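Side-chain contact in glycosylation Associate Protein 2 (Streptococcus agalactiae serotype V, PDB 6OYC), which probably takes part, with its partner proteins Gap1 and Gap3, in the glycosylation and export of a surface glycoprotein through the accessory Sec system: residues B[500-503]-B[504-508]. Sequence-based numbering, arbitrary orientation.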
loop_
_atom_site.group_PDB
_atom_site.type_symbol
_atom_site.label_atom_id
_atom_site.label_comp_id
_atom_site.label_asym_id
_atom_site.label_seq_id
_atom_site.Cartn_x
_atom_site.Cartn_y
_atom_site.Cartn_z
ATOM N N ALA B 500 17.090 -3.516 -15.846
ATOM C CA ALA B 500 18.026 -4.633 -15.940
ATOM C C ALA B 500 19.150 -4.502 -14.927
ATOM O O ALA B 500 19.547 -5.485 -14.301
ATOM C CB ALA B 500 18.589 -4.728 -17.359
ATOM N N TRP B 501 19.667 -3.289 -14.742
ATOM C CA TRP B 501 20.713 -3.079 -13.751
ATOM C C TRP B 501 20.207 -3.386 -12.349
ATOM O O TRP B 501 20.860 -4.104 -11.581
ATOM C CB TRP B 501 21.226 -1.641 -13.826
ATOM C CG TRP B 501 22.191 -1.329 -12.726
ATOM C CD1 TRP B 501 23.536 -1.545 -12.736
ATOM C CD2 TRP B 501 21.884 -0.772 -11.439
ATOM N NE1 TRP B 501 24.089 -1.147 -11.543
ATOM C CE2 TRP B 501 23.098 -0.670 -10.729
ATOM C CE3 TRP B 501 20.704 -0.345 -10.822
ATOM C CZ2 TRP B 501 23.166 -0.155 -9.432
ATOM C CZ3 TRP B 501 20.777 0.165 -9.533
ATOM C CH2 TRP B 501 21.997 0.253 -8.853
ATOM N N PHE B 502 19.041 -2.832 -11.999
ATOM C CA PHE B 502 18.470 -3.020 -10.668
ATOM C C PHE B 502 18.257 -4.497 -10.365
ATOM O O PHE B 502 18.658 -4.990 -9.304
ATOM C CB PHE B 502 17.154 -2.245 -10.567
ATOM C CG PHE B 502 16.486 -2.310 -9.211
ATOM C CD1 PHE B 502 16.774 -1.361 -8.234
ATOM C CD2 PHE B 502 15.530 -3.281 -8.936
ATOM C CE1 PHE B 502 16.141 -1.399 -6.989
ATOM C CE2 PHE B 502 14.892 -3.328 -7.700
ATOM C CZ PHE B 502 15.198 -2.389 -6.725
ATOM N N THR B 503 17.631 -5.222 -11.292
ATOM C CA THR B 503 17.398 -6.638 -11.047
ATOM C C THR B 503 18.700 -7.435 -11.088
ATOM O O THR B 503 18.843 -8.416 -10.347
ATOM C CB THR B 503 16.387 -7.203 -12.052
ATOM O OG1 THR B 503 16.307 -8.623 -11.884
ATOM C CG2 THR B 503 16.798 -6.911 -13.481
ATOM N N SER B 504 19.657 -7.028 -11.931
ATOM C CA SER B 504 20.954 -7.697 -11.969
ATOM C C SER B 504 21.721 -7.468 -10.675
ATOM O O SER B 504 22.295 -8.404 -10.102
ATOM C CB SER B 504 21.772 -7.209 -13.168
ATOM O OG SER B 504 23.165 -7.331 -12.928
ATOM N N GLN B 505 21.747 -6.220 -10.202
ATOM C CA GLN B 505 22.401 -5.933 -8.934
ATOM C C GLN B 505 21.792 -6.741 -7.798
ATOM O O GLN B 505 22.502 -7.149 -6.873
ATOM C CB GLN B 505 22.315 -4.440 -8.643
ATOM C CG GLN B 505 23.566 -3.872 -8.029
ATOM C CD GLN B 505 24.788 -4.065 -8.897
ATOM O OE1 GLN B 505 24.694 -4.113 -10.126
ATOM N NE2 GLN B 505 25.947 -4.176 -8.260
ATOM N N TYR B 506 20.484 -7.002 -7.863
ATOM C CA TYR B 506 19.844 -7.839 -6.856
ATOM C C TYR B 506 20.299 -9.294 -6.968
ATOM O O TYR B 506 20.689 -9.909 -5.967
ATOM C CB TYR B 506 18.320 -7.742 -6.986
ATOM C CG TYR B 506 17.636 -6.975 -5.873
ATOM C CD1 TYR B 506 17.547 -7.502 -4.593
ATOM C CD2 TYR B 506 17.066 -5.727 -6.108
ATOM C CE1 TYR B 506 16.917 -6.804 -3.569
ATOM C CE2 TYR B 506 16.430 -5.015 -5.085
ATOM C CZ TYR B 506 16.355 -5.563 -3.821
ATOM O OH TYR B 506 15.731 -4.880 -2.795
ATOM N N ARG B 507 20.236 -9.868 -8.176
ATOM C CA ARG B 507 20.491 -11.298 -8.325
ATOM C C ARG B 507 21.947 -11.633 -8.028
ATOM O O ARG B 507 22.237 -12.643 -7.371
ATOM C CB ARG B 507 20.105 -11.769 -9.731
ATOM C CG ARG B 507 18.743 -12.460 -9.812
ATOM C CD ARG B 507 18.632 -13.643 -8.831
ATOM N NE ARG B 507 17.446 -14.460 -9.094
ATOM C CZ ARG B 507 17.012 -15.439 -8.308
ATOM N NH1 ARG B 507 17.662 -15.737 -7.192
ATOM N NH2 ARG B 507 15.922 -16.121 -8.641
ATOM N N ARG B 508 22.874 -10.787 -8.484
ATOM C CA ARG B 508 24.285 -11.009 -8.196
ATOM C C ARG B 508 24.597 -10.837 -6.717
ATOM O O ARG B 508 25.558 -11.431 -6.220
ATOM C CB ARG B 508 25.150 -10.064 -9.033
ATOM C CG ARG B 508 25.590 -8.812 -8.287
ATOM C CD ARG B 508 26.789 -8.145 -8.941
ATOM N NE ARG B 508 27.548 -7.335 -7.987
ATOM C CZ ARG B 508 28.772 -7.637 -7.562
ATOM N NH1 ARG B 508 29.381 -8.731 -8.012
ATOM N NH2 ARG B 508 29.389 -6.847 -6.690
#
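Ser504 sits one helical turn beyond Ala500, and its N donates to Ala500 O at 2.8 Å, the first of four successive i to i+4 bonds that make this piece of helix 495-514 a worked example of how an alpha-helix sets side chains four residues apart next to each other. At Gln505 the backbone repeats the pattern, N to Trp501 O at 2.7 Å, and the side chains follow it. The Gln505 chain, bent at chi2, places CG over one face of the indole near its rim, and the amide, turned 19° from the ring plane, brings OE1 above Trp501 NE1. These two atoms are 3.3 Å apart, but the indole N-H points outward in the ring plane, so the pair is not a hydrogen bond. At Tyr506 the contact is between two rings. With CG anti to the backbone N (chi1 -178°), the Phe502 ring runs alongside that of Tyr506. The edge of Tyr506 meets the Phe502 face in an offset edge-to-face pair, planes at 63°. The closest approach of the rings is Tyr506 CE2 to Phe502 CZ, 3.3 Å. Both rings pack on strand 365-370, where Tyr506 OH is hydrogen-bonded to Ser368 OG and Phe502 reaches Leu370, beside a probable nucleophile elbow of the alpha/beta-hydrolase type. Arg507 N closes the series on Thr503 O at 3.0 Å, while its guanidinium leads away to a salt bridge with Glu518. The chemistry is thus divided by direction: Phe502 and Tyr506 join the helix to strand 365-370, and Trp501 and Gln505 to Ala454 of strand 452-458, both in the mixed sheet of the hydrolase-like domain; the phenol oxygen of the buried Tyr506 is satisfied by Ser368, whereas charge is directed toward the chain's C-terminal end.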